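Local coordinates for protein putative oxidoreductase FAD-binding subunit (Sulfolobus tokodaii, PDB 4ZOH) that probably serves as the FAD-carrying subunit of a molybdopterin-type oxidoreductase, holding the flavin through which electrons pass, at residues Y69-L74 / T162-P167; V217-A222 / T241-S246; E224-K229 / E237-R242. All blocks are in the same frame, centred on the assembly; numbering follows the deposited sequence.

Contact 1 of 3, residues Y69-L74 / T162-P167; sequences YKIGAL and TEIQVP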
loop_
_atom_site.group_PDB
_atom_site.type_symbol
_atom_site.label_atom_id
_atom_site.label_comp_id
_atom_site.label_asym_id
_atom_site.label_seq_id
_atom_site.Cartn_x
_atom_site.Cartn_y
_atom_site.Cartn_z
ATOM N N TYR B 69 -35.031 -35.376 -29.690
ATOM C CA TYR B 69 -34.430 -34.757 -28.519
ATOM C C TYR B 69 -34.942 -33.328 -28.393
ATOM O O TYR B 69 -34.977 -32.583 -29.393
ATOM C CB TYR B 69 -32.940 -34.713 -28.653
ATOM C CG TYR B 69 -32.222 -36.023 -28.505
ATOM C CD1 TYR B 69 -32.032 -36.574 -27.252
ATOM C CD2 TYR B 69 -31.654 -36.684 -29.645
ATOM C CE1 TYR B 69 -31.297 -37.745 -27.092
ATOM C CE2 TYR B 69 -30.940 -37.874 -29.507
ATOM C CZ TYR B 69 -30.766 -38.389 -28.236
ATOM O OH TYR B 69 -30.084 -39.541 -28.040
ATOM N N LYS B 70 -35.393 -32.979 -27.183
ATOM C CA LYS B 70 -35.773 -31.609 -26.871
ATOM C C LYS B 70 -34.739 -31.047 -25.889
ATOM O O LYS B 70 -34.369 -31.700 -24.884
ATOM C CB LYS B 70 -37.199 -31.540 -26.328
ATOM C CG LYS B 70 -38.168 -32.326 -27.180
ATOM C CD LYS B 70 -39.565 -31.817 -27.041
ATOM C CE LYS B 70 -40.419 -32.531 -28.065
ATOM N NZ LYS B 70 -41.794 -32.029 -27.935
ATOM N N ILE B 71 -34.216 -29.870 -26.255
ATOM C CA ILE B 71 -33.045 -29.324 -25.591
ATOM C C ILE B 71 -33.440 -27.968 -25.083
ATOM O O ILE B 71 -33.767 -27.077 -25.886
ATOM C CB ILE B 71 -31.812 -29.185 -26.533
ATOM C CG1 ILE B 71 -31.443 -30.521 -27.131
ATOM C CG2 ILE B 71 -30.607 -28.544 -25.784
ATOM C CD1 ILE B 71 -30.924 -30.337 -28.524
ATOM N N GLY B 72 -33.386 -27.789 -23.768
ATOM C CA GLY B 72 -33.734 -26.460 -23.218
ATOM C C GLY B 72 -32.760 -25.405 -23.714
ATOM O O GLY B 72 -31.554 -25.678 -23.778
ATOM N N ALA B 73 -33.251 -24.198 -24.017
ATOM C CA ALA B 73 -32.372 -23.144 -24.458
ATOM C C ALA B 73 -31.211 -22.802 -23.513
ATOM O O ALA B 73 -30.202 -22.306 -23.978
ATOM C CB ALA B 73 -33.140 -21.871 -24.792
ATOM N N LEU B 74 -31.358 -23.021 -22.214
ATOM C CA LEU B 74 -30.324 -22.596 -21.279
ATOM C C LEU B 74 -29.320 -23.716 -21.064
ATOM O O LEU B 74 -28.369 -23.527 -20.306
ATOM C CB LEU B 74 -30.889 -22.119 -19.936
ATOM C CG LEU B 74 -31.513 -20.725 -19.814
ATOM C CD1 LEU B 74 -31.639 -20.422 -18.336
ATOM C CD2 LEU B 74 -30.741 -19.617 -20.482
ATOM N N THR B 162 -36.812 -20.976 -26.399
ATOM C CA THR B 162 -36.904 -21.752 -25.192
ATOM C C THR B 162 -36.424 -23.183 -25.377
ATOM O O THR B 162 -36.096 -23.879 -24.351
ATOM C CB THR B 162 -38.345 -21.767 -24.622
ATOM O OG1 THR B 162 -39.284 -22.091 -25.665
ATOM C CG2 THR B 162 -38.693 -20.419 -24.049
ATOM N N GLU B 163 -36.373 -23.623 -26.648
ATOM C CA GLU B 163 -36.113 -25.056 -26.964
ATOM C C GLU B 163 -35.599 -25.278 -28.353
ATOM O O GLU B 163 -36.009 -24.606 -29.296
ATOM C CB GLU B 163 -37.345 -25.915 -26.741
ATOM C CG GLU B 163 -37.130 -27.413 -26.788
ATOM C CD GLU B 163 -38.452 -28.132 -26.534
ATOM O OE1 GLU B 163 -39.342 -28.061 -27.398
ATOM O OE2 GLU B 163 -38.624 -28.750 -25.469
ATOM N N ILE B 164 -34.660 -26.204 -28.449
ATOM C CA ILE B 164 -34.175 -26.675 -29.725
ATOM C C ILE B 164 -34.594 -28.129 -29.801
ATOM O O ILE B 164 -34.434 -28.899 -28.783
ATOM C CB ILE B 164 -32.626 -26.516 -29.904
ATOM C CG1 ILE B 164 -32.203 -25.039 -30.028
ATOM C CG2 ILE B 164 -32.183 -27.142 -31.234
ATOM C CD1 ILE B 164 -32.401 -24.173 -28.785
ATOM N N GLN B 165 -35.178 -28.476 -30.969
ATOM C CA GLN B 165 -35.581 -29.898 -31.319
ATOM C C GLN B 165 -34.821 -30.473 -32.511
ATOM O O GLN B 165 -34.611 -29.806 -33.549
ATOM C CB GLN B 165 -37.055 -29.926 -31.675
ATOM C CG GLN B 165 -38.010 -29.707 -30.503
ATOM C CD GLN B 165 -39.343 -29.237 -31.031
ATOM O OE1 GLN B 165 -39.725 -29.617 -32.146
ATOM N NE2 GLN B 165 -40.037 -28.377 -30.280
ATOM N N VAL B 166 -34.383 -31.704 -32.352
ATOM C CA VAL B 166 -33.657 -32.427 -33.396
ATOM C C VAL B 166 -34.165 -33.887 -33.397
ATOM O O VAL B 166 -34.552 -34.405 -32.338
ATOM C CB VAL B 166 -32.108 -32.402 -33.162
ATOM C CG1 VAL B 166 -31.524 -30.988 -33.378
ATOM C CG2 VAL B 166 -31.703 -33.020 -31.824
ATOM N N PRO B 167 -34.140 -34.572 -34.570
ATOM C CA PRO B 167 -34.449 -36.010 -34.587
ATOM C C PRO B 167 -33.378 -36.761 -33.791
ATOM O O PRO B 167 -32.287 -36.218 -33.537
ATOM C CB PRO B 167 -34.355 -36.369 -36.085
ATOM C CG PRO B 167 -34.555 -35.063 -36.803
ATOM C CD PRO B 167 -33.867 -34.044 -35.924
#
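Tyr69 and Ile71 pair with Val166 and Ile164 in an antiparallel sheet of the FAD-binding domain, both as hydrogen-bonded pairs. Ile71 N donates to Ile164 O at 2.7 Å and Ile164 N returns a bond to Ile71 O at 2.9 Å; Tyr69 and Val166 are likewise joined in both directions. Ala73 N reaches Thr162 O at 2.9 Å just after strand 69-72 ends, the donor standing 62° out of the carbonyl plane. Beside Gly72, Glu163 points its carboxylate diagonally at Lys70. Glu163 has CG anti to the backbone N (chi1 -169°) and its chain extended beyond, which lays the carboxylate across the aliphatic stem of Lys70, OE2 3.2 Å from Lys70 CB, while Lys70 NZ goes to Asp65. Gln165 NE2 donates to Glu163 OE1 at 3.0 Å, on the anti side of the carboxylate. Lys131 also salt-bridges OE1, and Tyr61 OH bonds OE2. In this five-stranded sheet, 162-167 lies between 68-72 and 129-134, and Thr162 and Glu163 form a classic beta bulge against Lys131. Putting an alanine at Glu163 would probably leave Lys131, Tyr61 and the Gln165 amide without the carboxylate they share and the Lys70 stem uncovered on that side. On the other face, Val166 CG2 lies 3.8 Å from Tyr69 CB and 4.3 Å from Ile71 CD1, and Ile71 and Ile164 both pack on Ile106 of helix 106-112. Past the strand end, the side chain of Ala73 comes within about 4 Å of the bound FAD.

Contact 2 of 3, residues V217-A222 / T241-S246; sequences VRAKGA and TRAMES
Ala222 and Ala243 bring helices 220-226 and 233-243 close together, their CB atoms 3.8 Å apart and their CA atoms 4.7 Å apart. Such small side chains let the two backbones approach closely. Ala219, at the N-cap position of helix 220-226 and the centre of an inverse gamma turn, adds its methyl to the same Ala243 CB at 4.1 Å, so that one alanine meets two. Further along, Val217 CG2 sits against the backbone and side chain of Ser246, 3.5 Å from Ser246 O.

The second kind of contact is a flat group laid over a bare backbone. The Arg242 guanidinium covers Gly221, whose CA lies 3.6 Å above the plane and over its centre. A bend at chi3 (65°) folds the arginine back over this site. Gly221 O is also near that face, but its angle to Arg242 NH2 is too poor for a hydrogen bond. A beta carbon on Gly221 would run into Glu245 OE1, so the lack of a side chain gives the ion pair its room.

A side-chain ion pair lies within 241-246. Arg242 grips the Glu245 carboxylate side-on, NE to OE2 at 2.8 Å and NH1 to OE1 at 3.1 Å, with both oxygens near the guanidinium plane. This pairing, with Glu224 and Glu225 on NH2, probably fixes the guanidinium over Gly221. Across the contact, Ser246 OG approaches Arg218 O at 3.4 Å, a weak bond that is not settled.

Strand 201-210 runs alongside 217-219, hydrogen-bonded to Val217 and Ala219 through Leu209 and Ile207 and packed by Ile207 against Ala219 and Ala222, while helix 257-276 meets Ala243 with Val264 and Thr268.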
loop_
_atom_site.group_PDB
_atom_site.type_symbol
_atom_site.label_atom_id
_atom_site.label_comp_id
_atom_site.label_asym_id
_atom_site.label_seq_id
_atom_site.Cartn_x
_atom_site.Cartn_y
_atom_site.Cartn_z
ATOM N N VAL B 217 -25.278 -23.566 -44.431
ATOM C CA VAL B 217 -25.996 -24.229 -45.550
ATOM C C VAL B 217 -25.784 -25.734 -45.622
ATOM O O VAL B 217 -24.807 -26.268 -45.070
ATOM C CB VAL B 217 -25.664 -23.616 -46.934
ATOM C CG1 VAL B 217 -26.090 -22.155 -46.970
ATOM C CG2 VAL B 217 -24.188 -23.736 -47.254
ATOM N N ARG B 218 -26.690 -26.404 -46.321
ATOM C CA ARG B 218 -26.537 -27.817 -46.650
ATOM C C ARG B 218 -25.577 -27.994 -47.826
ATOM O O ARG B 218 -25.656 -27.246 -48.747
ATOM C CB ARG B 218 -27.908 -28.393 -46.969
ATOM C CG ARG B 218 -28.768 -28.587 -45.728
ATOM C CD ARG B 218 -28.175 -29.652 -44.817
ATOM N NE ARG B 218 -28.574 -30.966 -45.278
ATOM C CZ ARG B 218 -29.748 -31.515 -44.992
ATOM N NH1 ARG B 218 -30.644 -30.895 -44.224
ATOM N NH2 ARG B 218 -30.027 -32.694 -45.474
ATOM N N ALA B 219 -24.665 -28.964 -47.823
ATOM C CA ALA B 219 -23.820 -29.110 -48.997
ATOM C C ALA B 219 -24.575 -30.025 -50.008
ATOM O O ALA B 219 -24.225 -31.216 -50.194
ATOM C CB ALA B 219 -22.449 -29.657 -48.618
ATOM N N LYS B 220 -25.621 -29.432 -50.607
ATOM C CA LYS B 220 -26.599 -30.076 -51.506
ATOM C C LYS B 220 -25.976 -30.988 -52.581
ATOM O O LYS B 220 -26.437 -32.110 -52.834
ATOM C CB LYS B 220 -27.509 -28.999 -52.148
ATOM C CG LYS B 220 -28.560 -28.347 -51.237
ATOM C CD LYS B 220 -29.815 -29.202 -51.002
ATOM C CE LYS B 220 -29.644 -30.338 -49.949
ATOM N NZ LYS B 220 -30.368 -30.157 -48.646
ATOM N N GLY B 221 -24.897 -30.502 -53.179
ATOM C CA GLY B 221 -24.196 -31.213 -54.236
ATOM C C GLY B 221 -23.424 -32.397 -53.706
ATOM O O GLY B 221 -23.298 -33.446 -54.386
ATOM N N ALA B 222 -22.873 -32.247 -52.504
ATOM C CA ALA B 222 -22.150 -33.366 -51.920
ATOM C C ALA B 222 -23.161 -34.443 -51.524
ATOM O O ALA B 222 -22.910 -35.666 -51.664
ATOM C CB ALA B 222 -21.289 -32.921 -50.745
ATOM N N THR B 241 -15.514 -32.803 -53.577
ATOM C CA THR B 241 -15.496 -31.769 -54.647
ATOM C C THR B 241 -16.776 -30.970 -54.693
ATOM O O THR B 241 -16.732 -29.727 -54.683
ATOM C CB THR B 241 -15.109 -32.370 -56.054
ATOM O OG1 THR B 241 -13.882 -33.066 -55.905
ATOM C CG2 THR B 241 -14.892 -31.285 -57.130
ATOM N N ARG B 242 -17.923 -31.641 -54.680
ATOM C CA ARG B 242 -19.182 -30.905 -54.912
ATOM C C ARG B 242 -19.637 -30.069 -53.733
ATOM O O ARG B 242 -20.491 -29.167 -53.882
ATOM C CB ARG B 242 -20.300 -31.843 -55.383
ATOM C CG ARG B 242 -20.027 -32.373 -56.783
ATOM C CD ARG B 242 -21.264 -32.909 -57.411
ATOM N NE ARG B 242 -22.179 -31.803 -57.584
ATOM C CZ ARG B 242 -23.481 -31.970 -57.745
ATOM N NH1 ARG B 242 -24.253 -30.903 -57.878
ATOM N NH2 ARG B 242 -23.995 -33.206 -57.768
ATOM N N ALA B 243 -19.085 -30.369 -52.558
ATOM C CA ALA B 243 -19.360 -29.573 -51.342
ATOM C C ALA B 243 -18.909 -28.083 -51.548
ATOM O O ALA B 243 -19.548 -27.155 -51.049
ATOM C CB ALA B 243 -18.650 -30.233 -50.145
ATOM N N MET B 244 -17.826 -27.865 -52.305
ATOM C CA MET B 244 -17.342 -26.517 -52.694
ATOM C C MET B 244 -18.380 -25.663 -53.392
ATOM O O MET B 244 -18.305 -24.433 -53.309
ATOM C CB MET B 244 -16.083 -26.606 -53.550
ATOM C CG MET B 244 -14.974 -27.325 -52.851
ATOM S SD MET B 244 -13.354 -26.941 -53.465
ATOM C CE MET B 244 -13.539 -27.683 -55.096
ATOM N N GLU B 245 -19.378 -26.309 -54.014
ATOM C CA GLU B 245 -20.436 -25.589 -54.714
ATOM C C GLU B 245 -21.284 -24.809 -53.755
ATOM O O GLU B 245 -21.829 -23.765 -54.140
ATOM C CB GLU B 245 -21.344 -26.512 -55.527
ATOM C CG GLU B 245 -20.610 -27.319 -56.586
ATOM C CD GLU B 245 -21.458 -28.423 -57.195
ATOM O OE1 GLU B 245 -22.706 -28.402 -57.042
ATOM O OE2 GLU B 245 -20.866 -29.316 -57.833
ATOM N N SER B 246 -21.422 -25.292 -52.519
ATOM C CA SER B 246 -22.263 -24.563 -51.531
ATOM C C SER B 246 -21.507 -23.490 -50.713
ATOM O O SER B 246 -22.128 -22.801 -49.913
ATOM C CB SER B 246 -23.019 -25.507 -50.606
ATOM O OG SER B 246 -23.466 -26.626 -51.325
#

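Contact 3 of 3, residues E224-K229 / E237-R242; sequences EELLGK and EKAATR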
loop_
_atom_site.group_PDB
_atom_site.type_symbol
_atom_site.label_atom_id
_atom_site.label_comp_id
_atom_site.label_asym_id
_atom_site.label_seq_id
_atom_site.Cartn_x
_atom_site.Cartn_y
_atom_site.Cartn_z
ATOM N N GLU B 224 -26.426 -35.046 -52.982
ATOM C CA GLU B 224 -26.698 -35.669 -54.292
ATOM C C GLU B 224 -25.684 -36.746 -54.679
ATOM O O GLU B 224 -26.035 -37.862 -54.922
ATOM C CB GLU B 224 -26.617 -34.606 -55.345
ATOM C CG GLU B 224 -27.936 -34.057 -55.812
ATOM C CD GLU B 224 -27.677 -33.237 -57.048
ATOM O OE1 GLU B 224 -27.032 -33.759 -57.976
ATOM O OE2 GLU B 224 -28.053 -32.058 -57.072
ATOM N N GLU B 225 -24.408 -36.425 -54.647
ATOM C CA GLU B 225 -23.361 -37.390 -54.976
ATOM C C GLU B 225 -23.314 -38.661 -54.120
ATOM O O GLU B 225 -22.793 -39.680 -54.559
ATOM C CB GLU B 225 -22.029 -36.686 -54.931
ATOM C CG GLU B 225 -21.180 -36.808 -56.162
ATOM C CD GLU B 225 -21.992 -37.048 -57.429
ATOM O OE1 GLU B 225 -22.691 -36.104 -57.964
ATOM O OE2 GLU B 225 -21.893 -38.226 -57.827
ATOM N N LEU B 226 -23.862 -38.630 -52.905
ATOM C CA LEU B 226 -23.648 -39.771 -52.032
ATOM C C LEU B 226 -24.928 -40.516 -51.792
ATOM O O LEU B 226 -24.898 -41.679 -51.456
ATOM C CB LEU B 226 -23.052 -39.358 -50.660
ATOM C CG LEU B 226 -21.709 -38.649 -50.546
ATOM C CD1 LEU B 226 -21.633 -37.862 -49.221
ATOM C CD2 LEU B 226 -20.568 -39.679 -50.658
ATOM N N LEU B 227 -26.033 -39.810 -51.880
ATOM C CA LEU B 227 -27.304 -40.347 -51.449
ATOM C C LEU B 227 -27.743 -41.564 -52.288
ATOM O O LEU B 227 -27.835 -41.486 -53.513
ATOM C CB LEU B 227 -28.362 -39.278 -51.513
ATOM C CG LEU B 227 -29.726 -39.716 -50.980
ATOM C CD1 LEU B 227 -29.671 -40.183 -49.541
ATOM C CD2 LEU B 227 -30.735 -38.595 -51.150
ATOM N N GLY B 228 -27.996 -42.672 -51.605
ATOM C CA GLY B 228 -28.491 -43.885 -52.247
ATOM C C GLY B 228 -27.386 -44.708 -52.885
ATOM O O GLY B 228 -27.648 -45.831 -53.285
ATOM N N LYS B 229 -26.157 -44.186 -52.942
ATOM C CA LYS B 229 -25.063 -44.889 -53.614
ATOM C C LYS B 229 -24.310 -45.803 -52.697
ATOM O O LYS B 229 -24.399 -45.674 -51.467
ATOM C CB LYS B 229 -24.141 -43.904 -54.338
ATOM C CG LYS B 229 -24.959 -43.144 -55.376
ATOM C CD LYS B 229 -24.141 -42.573 -56.499
ATOM C CE LYS B 229 -24.809 -41.297 -56.978
ATOM N NZ LYS B 229 -23.858 -40.524 -57.822
ATOM N N GLU B 237 -14.572 -38.777 -53.143
ATOM C CA GLU B 237 -13.760 -37.773 -53.817
ATOM C C GLU B 237 -14.672 -36.782 -54.589
ATOM O O GLU B 237 -14.544 -35.558 -54.481
ATOM C CB GLU B 237 -12.791 -38.533 -54.731
ATOM C CG GLU B 237 -11.872 -37.710 -55.596
ATOM C CD GLU B 237 -11.111 -36.693 -54.780
ATOM O OE1 GLU B 237 -10.728 -37.011 -53.615
ATOM O OE2 GLU B 237 -10.937 -35.582 -55.315
ATOM N N LYS B 238 -15.663 -37.319 -55.283
ATOM C CA LYS B 238 -16.563 -36.487 -56.046
ATOM C C LYS B 238 -17.468 -35.651 -55.137
ATOM O O LYS B 238 -17.720 -34.484 -55.444
ATOM C CB LYS B 238 -17.377 -37.316 -57.080
ATOM C CG LYS B 238 -17.961 -36.372 -58.141
ATOM C CD LYS B 238 -18.498 -36.967 -59.435
ATOM C CE LYS B 238 -18.851 -35.774 -60.327
ATOM N NZ LYS B 238 -20.133 -35.916 -61.075
ATOM N N ALA B 239 -17.986 -36.250 -54.053
ATOM C CA ALA B 239 -18.871 -35.534 -53.127
ATOM C C ALA B 239 -18.104 -34.413 -52.450
ATOM O O ALA B 239 -18.594 -33.298 -52.335
ATOM C CB ALA B 239 -19.404 -36.479 -52.090
ATOM N N ALA B 240 -16.870 -34.713 -52.061
ATOM C CA ALA B 240 -16.002 -33.746 -51.367
ATOM C C ALA B 240 -15.783 -32.523 -52.292
ATOM O O ALA B 240 -15.922 -31.363 -51.855
ATOM C CB ALA B 240 -14.672 -34.382 -50.911
ATOM N N THR B 241 -15.514 -32.803 -53.577
ATOM C CA THR B 241 -15.496 -31.769 -54.647
ATOM C C THR B 241 -16.776 -30.970 -54.693
ATOM O O THR B 241 -16.732 -29.727 -54.683
ATOM C CB THR B 241 -15.109 -32.370 -56.054
ATOM O OG1 THR B 241 -13.882 -33.066 -55.905
ATOM C CG2 THR B 241 -14.892 -31.285 -57.130
ATOM N N ARG B 242 -17.923 -31.641 -54.680
ATOM C CA ARG B 242 -19.182 -30.905 -54.912
ATOM C C ARG B 242 -19.637 -30.069 -53.733
ATOM O O ARG B 242 -20.491 -29.167 -53.882
ATOM C CB ARG B 242 -20.300 -31.843 -55.383
ATOM C CG ARG B 242 -20.027 -32.373 -56.783
ATOM C CD ARG B 242 -21.264 -32.909 -57.411
ATOM N NE ARG B 242 -22.179 -31.803 -57.584
ATOM C CZ ARG B 242 -23.481 -31.970 -57.745
ATOM N NH1 ARG B 242 -24.253 -30.903 -57.878
ATOM N NH2 ARG B 242 -23.995 -33.206 -57.768
HETATM O O HOH W 1 -26.828 -30.730 -58.671
HETATM O O HOH W 2 -22.563 -34.610 -60.833
#
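Arg242 NH2 binds two carboxylates at once, donating to Glu224 OE1 at 3.1 Å and to Glu225 OE1 at 3.2 Å. Both oxygens lie at the edge of the guanidinium, near its plane, yet they are met differently. The bond to Glu224 is nearly straight (174°) but enters from above the carboxylate plane, whereas Glu225 OE1 offers its anti lone pair. Glu225 is bent at chi2 (26°), which turns its carboxylate between helix 233-243 and Lys229; the latter's NZ bonds Glu225 OE2 at 3.0 Å. Lys238 crosses Glu225 obliquely, its CG 3.8 Å from Glu225 CG. Its ammonium stays beyond salt-bridge range of OE1, and a water spans the two, accepting from Lys238 NZ and donating to Glu225 OE1. Away from the charges, Ala239 CB fits against Leu226 CG at 3.5 Å, and Leu226 also packs on Ile202, Val205 and Ile207 of strand 201-210. Two adjacent carboxylates would tend to repel each other; the shared Arg242 nitrogen, together with Lys229 on the other side of the Glu225 carboxylate, probably offsets this and favours the ionised form of the buried Glu225.

From the N terminus, contact 1 comes first: residues 69-74 meet 162-167 across 87 intervening residues, many of them helical, closing that loop within the FAD-binding part by joining the neighbouring strands 68-72 and 160-167 of the five-stranded sheet. The chain then moves on to the C-terminal part, where contact 2 joins 217-222 to 241-246 over a much shorter loop. Contact 3 opens inside that loop at 224-229, and its second segment, 237-242, runs into 241-246, sharing Thr241 and Arg242; both contacts tie helix 220-226 to helix 233-243, with centres 9 Å apart. Contact 1 does not touch either; its centre is 27 Å from that of contact 2.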